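PDB 4GNX: putative uncharacterized protein from Ustilago maydis, which binds single-stranded DNA as a subunit of replication protein A, probably through its series of OB-fold domains. Local coordinates for residues Leu40-Leu45 with Glu51-Gly56; Tyr4-Leu9 with Ile18-Thr23; Asn71-Ile76 with Thr112-Val117; Glu185-Asn190 with Ser220-Asn225; Pro66-Asn71 with Thr103-Cys108. All coordinates share one frame; numbering follows the deposited sequence.

Contact 1: residues Leu40-Leu45 with Glu51-Gly56; sequences LFSVNL and EIKATG. With nucleotides of chain G.
Val43 and Ala54 form an antiparallel hydrogen-bonded pair: Val43 N donates to Ala54 O at 2.8 Å, and Ala54 N returns a bond to Val43 O at 2.9 Å that is almost straight, 173° at the hydrogen. The same reciprocal pair of hydrogen bonds recurs at Phe41 with Gly56 and at Leu45 with Ile52, where the bond from Leu45 N to Ile52 O is more bent, 140°. Ser42 with Thr55 and Asn44 with Lys53 are the non-hydrogen-bonded pairs between them; there CA-H groups meet carbonyls, as in Ser42 CA to Ala54 O, 3.2 Å. The six backbone bonds form the hairpin of the second and third strands of the first OB fold. On the face of Ser42 and Thr55, Lys53, trans at every torsion from chi1 (-171°) outward, passes with its CE 3.6 Å from Ser42 CB, and its NZ is hydrogen-bonded to Phe88 O. DT3 of chain G comes closest to the hairpin at Leu40, whose CD2 lies 3.8 Å from DT3 O4'; Lys53 NZ also nears the base. The other face is apolar: Leu45 CD1 sits 4.0 Å from Ala54 CB, and the Phe41 ring packs against the Gly56 backbone and edge-to-face with Tyr65.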
# COMPACT_ATOMS: atom_id res chain seq x y z
N LEU C 40 23.38 5.87 16.70
CA LEU C 40 23.81 5.05 15.59
C LEU C 40 23.88 5.82 14.29
O LEU C 40 23.39 6.94 14.18
CB LEU C 40 22.87 3.87 15.41
CG LEU C 40 21.47 4.17 14.86
CD1 LEU C 40 21.45 4.15 13.34
CD2 LEU C 40 20.50 3.13 15.40
N PHE C 41 24.50 5.20 13.30
CA PHE C 41 24.51 5.77 11.98
C PHE C 41 24.71 4.61 11.03
O PHE C 41 25.02 3.49 11.45
CB PHE C 41 25.63 6.79 11.81
CG PHE C 41 26.94 6.18 11.43
CD1 PHE C 41 27.44 6.33 10.14
CD2 PHE C 41 27.66 5.41 12.34
CE1 PHE C 41 28.65 5.75 9.78
CE2 PHE C 41 28.88 4.84 11.98
CZ PHE C 41 29.37 5.00 10.70
N SER C 42 24.55 4.88 9.75
CA SER C 42 24.77 3.85 8.79
C SER C 42 25.28 4.40 7.49
O SER C 42 25.13 5.58 7.17
CB SER C 42 23.48 3.08 8.53
OG SER C 42 22.55 3.91 7.87
N VAL C 43 25.86 3.51 6.73
CA VAL C 43 26.50 3.83 5.50
C VAL C 43 26.10 2.77 4.49
O VAL C 43 25.88 1.60 4.86
CB VAL C 43 28.02 3.81 5.74
CG1 VAL C 43 28.75 2.95 4.72
CG2 VAL C 43 28.57 5.22 5.83
N ASN C 44 25.97 3.16 3.23
CA ASN C 44 25.77 2.18 2.18
C ASN C 44 27.06 2.01 1.42
O ASN C 44 27.82 2.98 1.24
CB ASN C 44 24.60 2.55 1.26
CG ASN C 44 23.23 2.22 1.87
OD1 ASN C 44 23.12 1.81 3.02
ND2 ASN C 44 22.17 2.39 1.08
N LEU C 45 27.33 0.78 1.00
CA LEU C 45 28.61 0.42 0.37
C LEU C 45 28.41 -0.32 -0.95
O LEU C 45 27.50 -1.13 -1.08
CB LEU C 45 29.42 -0.46 1.31
CG LEU C 45 29.73 0.13 2.68
CD1 LEU C 45 30.19 -0.98 3.59
CD2 LEU C 45 30.80 1.19 2.54
N GLU C 51 25.97 -4.29 -3.44
CA GLU C 51 25.82 -3.30 -2.39
C GLU C 51 25.57 -3.93 -1.02
O GLU C 51 25.03 -5.04 -0.93
CB GLU C 51 24.70 -2.33 -2.74
CG GLU C 51 25.01 -1.44 -3.94
CD GLU C 51 23.82 -0.60 -4.41
OE1 GLU C 51 22.99 -1.13 -5.20
OE2 GLU C 51 23.72 0.59 -4.01
N ILE C 52 25.97 -3.24 0.04
CA ILE C 52 25.62 -3.68 1.38
C ILE C 52 25.53 -2.49 2.32
O ILE C 52 26.26 -1.50 2.15
CB ILE C 52 26.58 -4.76 1.93
CG1 ILE C 52 26.06 -5.33 3.25
CG2 ILE C 52 27.99 -4.20 2.12
CD1 ILE C 52 26.32 -6.80 3.48
N LYS C 53 24.63 -2.61 3.29
CA LYS C 53 24.51 -1.65 4.38
C LYS C 53 25.40 -2.01 5.57
O LYS C 53 25.46 -3.17 6.00
CB LYS C 53 23.07 -1.60 4.86
CG LYS C 53 22.81 -0.48 5.82
CD LYS C 53 21.37 -0.48 6.30
CE LYS C 53 21.19 0.59 7.37
NZ LYS C 53 19.76 0.90 7.62
N ALA C 54 26.06 -1.00 6.11
CA ALA C 54 26.78 -1.16 7.36
C ALA C 54 26.32 -0.12 8.39
O ALA C 54 26.03 1.03 8.04
CB ALA C 54 28.25 -1.04 7.10
N THR C 55 26.25 -0.53 9.65
CA THR C 55 25.76 0.34 10.71
C THR C 55 26.70 0.32 11.91
O THR C 55 27.26 -0.73 12.29
CB THR C 55 24.38 -0.13 11.22
OG1 THR C 55 23.44 -0.12 10.14
CG2 THR C 55 23.87 0.77 12.33
N GLY C 56 26.86 1.48 12.53
CA GLY C 56 27.61 1.55 13.76
C GLY C 56 26.71 2.03 14.87
O GLY C 56 25.92 2.95 14.66
P DT G 3 15.67 -0.33 18.74
OP1 DT G 3 14.82 0.14 19.86
OP2 DT G 3 15.19 -1.43 17.87
O5' DT G 3 16.00 0.93 17.82
C5' DT G 3 16.03 2.24 18.41
C4' DT G 3 15.89 3.29 17.33
O4' DT G 3 16.83 2.99 16.27
C3' DT G 3 14.51 3.35 16.67
O3' DT G 3 14.13 4.72 16.54
C2' DT G 3 14.73 2.70 15.32
C1' DT G 3 16.17 3.08 15.03
N1 DT G 3 16.88 2.22 14.07
C2 DT G 3 17.10 2.71 12.80
O2 DT G 3 16.71 3.80 12.43
N3 DT G 3 17.77 1.85 11.97
C4 DT G 3 18.25 0.59 12.27
O4 DT G 3 18.86 -0.06 11.42
C5 DT G 3 18.00 0.14 13.63
C7 DT G 3 18.47 -1.21 14.06
C6 DT G 3 17.33 0.97 14.45

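Contact 2: residues Tyr4-Leu9 with Ile18-Thr23; sequences YPIEGL and IKARVT
Tyr4 meets Ile18 through its backbone carbonyl and CB, while its side chain turns aside to pack on Gln13 and Trp16, so neither face nor edge of the ring serves this contact. Ile18 CG2 lies 3.5 Å from Tyr4 O. The same methyl is also the meeting point for Leu9, whose CD2 comes within 3.7 Å of Ile18 CG2 with the two side chains crossing at about a right angle. Ile18 divides its branches: with CG1 between the backbone N and carbonyl carbon (chi1 61°), CG2 serves Tyr4 and Leu9 while CD1 reaches Ile6 CG1 at 4.1 Å. Ile6 then extends past Ile18, its CD1 touching Ala20 CB at 3.9 Å. A short 3-10 turn brings Ile6 and Leu9 to the same strand; it is closed by Gly8 N to Pro5 O and Leu9 N to Ile6 O, both 3.0 Å. Asp47 and Ser49 hold the start of the turn from outside, taking the backbone N-H groups of Ile6 and Glu7. No hydrogen bond joins the two segments. Leu9 and Ile18 both rest on Ile97, and Ala20 on Leu45; the N-terminal segment thus packs its apolar side chains on the first strand of the OB-fold barrel, beside strands 39-46 and 95-99.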
# COMPACT_ATOMS: atom_id res chain seq x y z
N TYR C 4 37.44 -10.00 -0.03
CA TYR C 4 36.18 -10.58 -0.50
C TYR C 4 35.38 -9.57 -1.32
O TYR C 4 35.38 -8.38 -0.99
CB TYR C 4 35.32 -11.01 0.70
CG TYR C 4 35.61 -12.39 1.25
CD1 TYR C 4 34.61 -13.37 1.27
CD2 TYR C 4 36.89 -12.72 1.74
CE1 TYR C 4 34.86 -14.65 1.78
CE2 TYR C 4 37.15 -13.98 2.24
CZ TYR C 4 36.14 -14.95 2.26
OH TYR C 4 36.42 -16.21 2.77
N PRO C 5 34.68 -10.05 -2.38
CA PRO C 5 33.58 -9.28 -2.95
C PRO C 5 32.49 -9.17 -1.91
O PRO C 5 32.38 -10.07 -1.07
CB PRO C 5 33.08 -10.17 -4.08
CG PRO C 5 33.45 -11.55 -3.67
CD PRO C 5 34.79 -11.37 -3.02
N ILE C 6 31.69 -8.10 -1.97
CA ILE C 6 30.57 -7.90 -1.03
C ILE C 6 29.55 -9.04 -1.08
O ILE C 6 29.13 -9.55 -0.04
CB ILE C 6 29.88 -6.55 -1.28
CG1 ILE C 6 30.71 -5.45 -0.63
CG2 ILE C 6 28.47 -6.54 -0.69
CD1 ILE C 6 30.39 -4.05 -1.09
N GLU C 7 29.19 -9.45 -2.30
CA GLU C 7 28.27 -10.56 -2.50
C GLU C 7 28.74 -11.88 -1.90
O GLU C 7 27.98 -12.83 -1.75
CB GLU C 7 28.00 -10.72 -3.98
CG GLU C 7 26.83 -9.89 -4.39
CD GLU C 7 25.54 -10.45 -3.81
OE1 GLU C 7 25.22 -11.62 -4.15
OE2 GLU C 7 24.86 -9.73 -3.03
N GLY C 8 30.02 -11.91 -1.55
CA GLY C 8 30.63 -13.07 -0.96
C GLY C 8 30.43 -13.19 0.52
O GLY C 8 30.65 -14.25 1.06
N LEU C 9 30.02 -12.12 1.18
CA LEU C 9 29.91 -12.07 2.65
C LEU C 9 28.76 -12.86 3.26
O LEU C 9 27.66 -12.91 2.72
CB LEU C 9 29.78 -10.63 3.11
CG LEU C 9 30.81 -9.62 2.62
CD1 LEU C 9 30.28 -8.20 2.88
CD2 LEU C 9 32.19 -9.87 3.24
N ILE C 18 36.80 -6.17 2.87
CA ILE C 18 36.19 -5.69 1.63
C ILE C 18 36.78 -4.36 1.19
O ILE C 18 37.22 -3.56 2.02
CB ILE C 18 34.64 -5.59 1.70
CG1 ILE C 18 34.20 -4.62 2.81
CG2 ILE C 18 34.01 -6.97 1.86
CD1 ILE C 18 32.69 -4.45 2.85
N LYS C 19 36.81 -4.14 -0.12
CA LYS C 19 37.18 -2.85 -0.69
C LYS C 19 35.93 -2.24 -1.32
O LYS C 19 35.43 -2.73 -2.33
CB LYS C 19 38.26 -3.06 -1.75
CG LYS C 19 39.44 -2.09 -1.65
CD LYS C 19 39.43 -1.04 -2.75
CE LYS C 19 40.20 -1.48 -4.00
NZ LYS C 19 41.47 -0.73 -4.23
N ALA C 20 35.41 -1.18 -0.71
CA ALA C 20 34.12 -0.61 -1.14
C ALA C 20 34.07 0.92 -1.07
O ALA C 20 34.75 1.52 -0.23
CB ALA C 20 33.01 -1.21 -0.31
N ARG C 21 33.26 1.55 -1.93
CA ARG C 21 33.06 3.00 -1.76
C ARG C 21 31.74 3.32 -1.09
O ARG C 21 30.73 2.67 -1.36
CB ARG C 21 33.30 3.83 -3.02
CG ARG C 21 32.14 3.95 -3.99
CD ARG C 21 32.18 5.24 -4.81
NE ARG C 21 33.51 5.76 -5.15
CZ ARG C 21 34.35 5.20 -6.02
NH1 ARG C 21 34.02 4.07 -6.64
NH2 ARG C 21 35.52 5.77 -6.27
N VAL C 22 31.77 4.31 -0.21
CA VAL C 22 30.58 4.77 0.49
C VAL C 22 29.73 5.56 -0.49
O VAL C 22 30.16 6.59 -0.98
CB VAL C 22 30.92 5.70 1.67
CG1 VAL C 22 29.63 6.13 2.34
CG2 VAL C 22 31.84 5.01 2.66
N THR C 23 28.54 5.06 -0.77
CA THR C 23 27.63 5.75 -1.67
C THR C 23 26.71 6.70 -0.91
O THR C 23 26.31 7.71 -1.47
CB THR C 23 26.77 4.78 -2.44
OG1 THR C 23 26.01 4.02 -1.51
CG2 THR C 23 27.64 3.88 -3.28

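Contact 3: residues Asn71-Ile76 with Thr112-Val117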
# COMPACT_ATOMS: atom_id res chain seq x y z
N ASN C 71 31.56 8.75 -1.33
CA ASN C 71 32.25 8.64 -2.59
C ASN C 71 33.73 8.28 -2.44
O ASN C 71 34.42 8.03 -3.44
CB ASN C 71 32.05 9.90 -3.43
CG ASN C 71 32.20 9.64 -4.90
OD1 ASN C 71 31.79 8.58 -5.40
ND2 ASN C 71 32.78 10.59 -5.61
N HIS C 72 34.20 8.24 -1.20
CA HIS C 72 35.55 7.75 -0.89
C HIS C 72 35.53 6.25 -0.73
O HIS C 72 34.49 5.67 -0.46
CB HIS C 72 36.08 8.43 0.37
CG HIS C 72 36.36 9.90 0.20
ND1 HIS C 72 37.61 10.39 0.09
CD2 HIS C 72 35.51 11.00 0.13
CE1 HIS C 72 37.56 11.73 -0.05
NE2 HIS C 72 36.27 12.10 -0.02
N VAL C 73 36.70 5.63 -0.88
CA VAL C 73 36.85 4.16 -0.98
C VAL C 73 37.65 3.61 0.19
O VAL C 73 38.71 4.13 0.52
CB VAL C 73 37.57 3.76 -2.29
CG1 VAL C 73 37.96 2.29 -2.27
CG2 VAL C 73 36.70 4.08 -3.49
N TYR C 74 37.16 2.53 0.80
CA TYR C 74 37.77 2.04 2.03
C TYR C 74 38.00 0.53 2.08
O TYR C 74 37.30 -0.25 1.43
CB TYR C 74 36.92 2.44 3.23
CG TYR C 74 36.67 3.92 3.38
CD1 TYR C 74 35.67 4.56 2.65
CD2 TYR C 74 37.43 4.69 4.26
CE1 TYR C 74 35.43 5.92 2.80
CE2 TYR C 74 37.20 6.04 4.42
CZ TYR C 74 36.20 6.65 3.68
OH TYR C 74 35.96 8.00 3.82
N LEU C 75 39.01 0.16 2.86
CA LEU C 75 39.26 -1.21 3.27
C LEU C 75 38.58 -1.37 4.60
O LEU C 75 38.97 -0.74 5.59
CB LEU C 75 40.76 -1.45 3.48
CG LEU C 75 41.63 -1.86 2.30
CD1 LEU C 75 43.01 -1.23 2.44
CD2 LEU C 75 41.72 -3.37 2.20
N ILE C 76 37.56 -2.22 4.63
CA ILE C 76 36.82 -2.51 5.85
C ILE C 76 37.00 -3.98 6.20
O ILE C 76 37.02 -4.85 5.32
CB ILE C 76 35.34 -2.16 5.70
CG1 ILE C 76 35.18 -0.69 5.28
CG2 ILE C 76 34.58 -2.43 6.99
CD1 ILE C 76 33.89 -0.42 4.54
N THR C 112 40.19 2.60 -8.90
CA THR C 112 39.90 2.00 -10.21
C THR C 112 39.19 0.64 -10.17
O THR C 112 38.36 0.36 -11.04
CB THR C 112 41.17 1.91 -11.07
OG1 THR C 112 42.30 1.66 -10.23
CG2 THR C 112 41.39 3.22 -11.82
N ASP C 113 39.50 -0.20 -9.19
CA ASP C 113 38.83 -1.49 -9.03
C ASP C 113 37.35 -1.28 -8.74
O ASP C 113 36.49 -2.00 -9.26
CB ASP C 113 39.40 -2.31 -7.87
CG ASP C 113 40.76 -1.84 -7.40
OD1 ASP C 113 41.11 -0.65 -7.58
OD2 ASP C 113 41.48 -2.67 -6.81
N VAL C 114 37.06 -0.30 -7.89
CA VAL C 114 35.71 -0.03 -7.40
C VAL C 114 34.92 0.82 -8.39
O VAL C 114 35.39 1.87 -8.83
CB VAL C 114 35.74 0.69 -6.04
CG1 VAL C 114 34.35 0.75 -5.44
CG2 VAL C 114 36.69 -0.02 -5.09
N PRO C 115 33.70 0.37 -8.74
CA PRO C 115 32.83 1.15 -9.62
C PRO C 115 32.42 2.48 -8.98
O PRO C 115 32.41 2.61 -7.75
CB PRO C 115 31.61 0.25 -9.80
CG PRO C 115 32.05 -1.12 -9.40
CD PRO C 115 33.08 -0.90 -8.34
N GLU C 116 32.08 3.45 -9.81
CA GLU C 116 31.62 4.74 -9.32
C GLU C 116 30.11 4.88 -9.55
O GLU C 116 29.55 4.28 -10.47
CB GLU C 116 32.42 5.89 -9.94
CG GLU C 116 33.81 6.01 -9.33
CD GLU C 116 34.69 7.07 -9.95
OE1 GLU C 116 35.15 6.87 -11.09
OE2 GLU C 116 34.95 8.09 -9.27
N VAL C 117 29.47 5.65 -8.68
CA VAL C 117 28.02 5.83 -8.74
C VAL C 117 27.57 6.31 -10.12
O VAL C 117 28.03 7.35 -10.62
CB VAL C 117 27.52 6.76 -7.63
CG1 VAL C 117 27.36 5.99 -6.34
CG2 VAL C 117 28.46 7.95 -7.44
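Val73 and Val114 touch through one methyl each, Val73 CG1 lying 3.9 Å from Val114 CG2, and the two side chains run side by side, pointing opposite ways. Val73 CG1 is opposite the backbone N across the CA-CB bond (chi1 169°), which turns this branch to the loop. The second touch is mixed, polar on apolar: Asn71 OD1 approaches Val117 CG2 at 4.0 Å, with the side chains oblique. Both are van der Waals meetings; no hydrogen bond passes between the segments, and the backbones stay well apart, Val73 CA and Val114 CA being 7.8 Å from each other. Val73 belongs to strand 73-77 of the first OB fold, whereas residues 112-117 form part of the irregular connection from strand 104-107 to strand 135-152 of the second OB domain, so the contact lays this linker against the side of the first barrel. Arg21 and Lys19 of strand 17-30 add weak polar links to the linker. While Arg21 NE binds Asn71 O, its NH1 makes a weak hydrogen bond to Val114 O, and its NH2 forms a long, weak ion pair with Glu116; Lys19 pairs in a similarly long and weak way with Asp113. Backbone bonds fix the position of Val73 itself: it pairs with Cys108, while the next residue, Tyr74, pairs with Ala20. Tyr74 points away from the linker, and its OH takes part in a hydrogen bond with Gln69 N.

Contact 4: residues Glu185-Asn190 with Ser220-Asn225; sequences ETFPTN and STMLIN
In the second OB domain, the 3-10 turn 187-189 that follows helix 181-185 packs onto strand 220-224, which pairs antiparallel with strand 198-207. Two side-chain pairs make the contact, Phe187 with Met222 and Asn190 with Ile224, without any hydrogen bond. Phe187, its CG trans to the backbone N (chi1 -173°), brings its ring to the strand. Met222 bends at chi2 and chi3, which folds its methyl round to the ring: Met222 CE lies 3.9 Å from Phe187 CE1 in an oblique approach, the two side chains crossing at about a right angle. Around them the ring packs edge-to-face with Tyr145, and the Phe187 side chain touches Leu142, Leu165 and Val193, while Met222 rests on Leu165 and Phe201. These neighbours place Phe187 in the buried interior of the domain, while Met222, Asn190 and Ile224 are partly exposed. Within the turn the backbone bonds are weak, Thr189 N to Thr186 O at 3.0 Å among them. On the strand, Thr221 OG1 bonds to Thr23 O of the first OB domain. Ile224 presses its terminal methyl against the root of the Asn190 side chain, Ile224 CD1 being 3.5 Å from Asn190 CB and 3.7 Å from Asn190 CG.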
# COMPACT_ATOMS: atom_id res chain seq x y z
N GLU C 185 20.52 22.01 7.69
CA GLU C 185 21.19 23.05 8.47
C GLU C 185 22.48 23.53 7.81
O GLU C 185 22.59 24.70 7.42
CB GLU C 185 21.50 22.56 9.88
CG GLU C 185 20.30 21.99 10.61
CD GLU C 185 20.66 21.46 11.98
OE1 GLU C 185 21.53 22.07 12.64
OE2 GLU C 185 20.08 20.42 12.38
N THR C 186 23.43 22.62 7.66
CA THR C 186 24.79 22.93 7.24
C THR C 186 24.91 23.37 5.79
O THR C 186 26.01 23.54 5.28
CB THR C 186 25.73 21.72 7.45
OG1 THR C 186 25.16 20.57 6.82
CG2 THR C 186 25.93 21.44 8.94
N PHE C 187 23.77 23.56 5.13
CA PHE C 187 23.78 23.76 3.69
C PHE C 187 24.63 24.94 3.20
O PHE C 187 25.42 24.77 2.27
CB PHE C 187 22.37 23.83 3.10
CG PHE C 187 22.35 23.88 1.60
CD1 PHE C 187 22.98 22.88 0.85
CD2 PHE C 187 21.71 24.91 0.93
CE1 PHE C 187 22.97 22.92 -0.53
CE2 PHE C 187 21.70 24.96 -0.46
CZ PHE C 187 22.32 23.96 -1.19
N PRO C 188 24.45 26.14 3.80
CA PRO C 188 25.28 27.26 3.35
C PRO C 188 26.77 27.19 3.75
O PRO C 188 27.58 27.94 3.22
CB PRO C 188 24.59 28.49 3.94
CG PRO C 188 23.66 27.99 4.99
CD PRO C 188 23.34 26.57 4.68
N THR C 189 27.12 26.28 4.67
CA THR C 189 28.52 25.93 4.98
C THR C 189 29.34 25.58 3.73
O THR C 189 30.50 25.99 3.60
CB THR C 189 28.58 24.72 5.95
OG1 THR C 189 28.20 25.14 7.27
CG2 THR C 189 29.97 24.05 5.98
N ASN C 190 28.73 24.82 2.82
CA ASN C 190 29.39 24.30 1.63
C ASN C 190 29.87 25.41 0.71
O ASN C 190 29.18 26.43 0.55
CB ASN C 190 28.45 23.37 0.87
CG ASN C 190 27.70 22.42 1.79
OD1 ASN C 190 28.31 21.74 2.62
ND2 ASN C 190 26.38 22.39 1.67
N SER C 220 19.71 9.24 0.05
CA SER C 220 19.91 10.13 -1.08
C SER C 220 21.25 10.82 -0.97
O SER C 220 21.83 10.90 0.11
CB SER C 220 18.80 11.17 -1.16
OG SER C 220 17.53 10.58 -1.31
N THR C 221 21.72 11.32 -2.11
CA THR C 221 23.05 11.89 -2.25
C THR C 221 23.02 13.16 -3.10
O THR C 221 22.30 13.22 -4.09
CB THR C 221 24.00 10.82 -2.83
OG1 THR C 221 24.85 10.35 -1.77
CG2 THR C 221 24.88 11.35 -3.98
N MET C 222 23.80 14.16 -2.69
CA MET C 222 24.02 15.34 -3.53
C MET C 222 25.50 15.79 -3.61
O MET C 222 26.23 15.75 -2.61
CB MET C 222 23.13 16.51 -3.11
CG MET C 222 23.41 17.07 -1.73
SD MET C 222 23.50 18.87 -1.71
CE MET C 222 21.78 19.32 -1.53
N LEU C 223 25.91 16.20 -4.80
CA LEU C 223 27.27 16.67 -5.03
C LEU C 223 27.24 18.11 -5.48
O LEU C 223 26.33 18.53 -6.21
CB LEU C 223 27.95 15.83 -6.10
CG LEU C 223 28.52 14.48 -5.67
CD1 LEU C 223 28.35 13.47 -6.79
CD2 LEU C 223 29.99 14.63 -5.26
N ILE C 224 28.23 18.88 -5.04
CA ILE C 224 28.30 20.29 -5.40
C ILE C 224 29.40 20.53 -6.43
O ILE C 224 30.59 20.47 -6.11
CB ILE C 224 28.49 21.17 -4.15
CG1 ILE C 224 27.42 20.81 -3.10
CG2 ILE C 224 28.44 22.64 -4.52
CD1 ILE C 224 27.83 21.03 -1.65
N ASN C 225 28.99 20.78 -7.67
CA ASN C 225 29.91 20.98 -8.79
C ASN C 225 30.85 19.78 -9.00
O ASN C 225 32.06 19.91 -8.87
CB ASN C 225 30.71 22.27 -8.61
CG ASN C 225 29.82 23.48 -8.39
OD1 ASN C 225 28.98 23.81 -9.24
ND2 ASN C 225 29.99 24.15 -7.26

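Contact 5: residues Pro66-Asn71 with Thr103-Cys108; sequences PLLQEN and TEIEEC
Leu67 and Leu68 close on a single partner, Ile105, and every direct touch across the contact is apolar or van der Waals. Leu67 and Ile105 lie alongside, oppositely directed; with its CG set away from the backbone N (chi1 -176°), Leu67 brings CD2 to 3.9 Å from Ile105 CB and equally near Ile105 O. Leu68 crosses Ile105 at about a right angle and uses both methyls: Leu68 CD2 is 3.8 Å from Ile105 CG2, and Leu68 CD1 is 4.0 Å from Ile105 CD1. Ile105 is thus gripped at CB, at its branch methyl and at its far end. Phe64 and Tyr74 add aromatic cover to the same isoleucine. Hydrogen bonds lie around this patch and not within it. Leu68 O accepts a hydrogen bond from Lys25 NZ of strand 17-30, and Glu107 OE1 is hydrogen-bonded to His72 ND1. Backbone bonds from Glu104 to Ser77 and from Glu106 to Leu75 tie the strand to its neighbour, while Glu104 and Glu106 point away from the leucines. Helix 59-64 is the helix between the third and fourth strands that is a standard element of the OB fold, and the loop after it packs here on strand 104-107 through Ile105.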
# COMPACT_ATOMS: atom_id res chain seq x y z
N PRO C 66 33.27 10.07 11.78
CA PRO C 66 34.16 11.05 11.17
C PRO C 66 34.97 10.42 10.04
O PRO C 66 35.18 11.05 9.01
CB PRO C 66 35.08 11.45 12.32
CG PRO C 66 34.32 11.13 13.55
CD PRO C 66 33.58 9.88 13.21
N LEU C 67 35.35 9.17 10.23
CA LEU C 67 36.27 8.48 9.33
C LEU C 67 35.72 8.17 7.93
O LEU C 67 36.49 8.07 6.98
CB LEU C 67 36.75 7.19 10.01
CG LEU C 67 37.79 6.28 9.36
CD1 LEU C 67 39.04 7.04 8.94
CD2 LEU C 67 38.14 5.16 10.32
N LEU C 68 34.41 7.99 7.81
CA LEU C 68 33.85 7.54 6.53
C LEU C 68 33.15 8.67 5.80
O LEU C 68 32.26 9.32 6.36
CB LEU C 68 32.89 6.37 6.75
CG LEU C 68 33.43 5.03 7.27
CD1 LEU C 68 32.28 4.20 7.82
CD2 LEU C 68 34.17 4.27 6.17
N GLN C 69 33.54 8.91 4.55
CA GLN C 69 33.02 10.05 3.80
C GLN C 69 32.54 9.61 2.42
O GLN C 69 33.21 8.82 1.76
CB GLN C 69 34.08 11.14 3.69
CG GLN C 69 34.39 11.83 5.01
CD GLN C 69 35.57 12.78 4.91
OE1 GLN C 69 36.08 13.06 3.81
NE2 GLN C 69 36.02 13.29 6.06
N GLU C 70 31.39 10.13 2.00
CA GLU C 70 30.78 9.69 0.74
C GLU C 70 31.67 9.77 -0.50
O GLU C 70 32.46 10.69 -0.66
CB GLU C 70 29.39 10.31 0.47
CG GLU C 70 28.89 11.37 1.45
CD GLU C 70 27.36 11.44 1.50
OE1 GLU C 70 26.72 10.42 1.85
OE2 GLU C 70 26.80 12.52 1.20
N ASN C 71 31.56 8.75 -1.33
CA ASN C 71 32.25 8.64 -2.59
C ASN C 71 33.73 8.28 -2.44
O ASN C 71 34.42 8.03 -3.44
CB ASN C 71 32.05 9.90 -3.43
CG ASN C 71 32.20 9.64 -4.90
OD1 ASN C 71 31.79 8.58 -5.40
ND2 ASN C 71 32.78 10.59 -5.61
N THR C 103 36.67 -3.50 14.62
CA THR C 103 36.55 -3.19 13.20
C THR C 103 37.67 -2.27 12.69
O THR C 103 37.95 -1.22 13.27
CB THR C 103 35.14 -2.63 12.86
OG1 THR C 103 34.18 -3.68 12.99
CG2 THR C 103 35.06 -2.11 11.43
N GLU C 104 38.30 -2.71 11.60
CA GLU C 104 39.38 -1.99 10.94
C GLU C 104 38.85 -1.29 9.69
O GLU C 104 38.31 -1.95 8.78
CB GLU C 104 40.48 -2.96 10.53
CG GLU C 104 41.41 -3.44 11.64
CD GLU C 104 42.75 -2.70 11.68
OE1 GLU C 104 42.86 -1.58 11.11
OE2 GLU C 104 43.70 -3.24 12.28
N ILE C 105 39.02 0.03 9.65
CA ILE C 105 38.75 0.83 8.45
C ILE C 105 39.99 1.67 8.11
O ILE C 105 40.50 2.43 8.95
CB ILE C 105 37.53 1.74 8.62
CG1 ILE C 105 36.28 0.91 8.90
CG2 ILE C 105 37.33 2.61 7.38
CD1 ILE C 105 35.07 1.72 9.31
N GLU C 106 40.48 1.50 6.89
CA GLU C 106 41.57 2.31 6.36
C GLU C 106 41.26 2.66 4.91
O GLU C 106 40.86 1.79 4.14
CB GLU C 106 42.90 1.57 6.48
CG GLU C 106 43.49 1.62 7.89
CD GLU C 106 44.62 0.63 8.14
OE1 GLU C 106 44.36 -0.60 8.12
OE2 GLU C 106 45.76 1.08 8.38
N GLU C 107 41.42 3.93 4.56
CA GLU C 107 41.10 4.43 3.21
C GLU C 107 42.12 3.99 2.15
O GLU C 107 43.31 3.85 2.44
CB GLU C 107 40.94 5.95 3.22
CG GLU C 107 40.52 6.52 1.88
CD GLU C 107 40.09 7.98 1.94
OE1 GLU C 107 39.36 8.40 1.02
OE2 GLU C 107 40.49 8.69 2.89
N CYS C 108 41.63 3.79 0.93
CA CYS C 108 42.42 3.32 -0.21
C CYS C 108 42.91 4.44 -1.10
O CYS C 108 42.30 5.51 -1.17
CB CYS C 108 41.61 2.37 -1.07
SG CYS C 108 41.47 0.71 -0.40

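Contacts 1, 2, 3 and 5 all reach the sheet of the first OB domain; contact 4 lies in the second. Contact 1 alone is strand pairing, rich in backbone bonds, and alone touches DNA. Contacts 1, 2 and 5 are buried, 3 and 4 only partly; 2 and 5 are apolar, each laying a non-strand segment on a strand, 17-30 or 104-107. Contact 3 is sparse, a linker on the barrel's flank; it shares Asn71 with contact 5, and strand 73-77 lies between the strands of contacts 2 and 5. Contact 4 repeats contact 5's scheme, a connection after a helix packed on a late strand. Thr23 with Thr221 joins contacts 2 and 4 across the two domains.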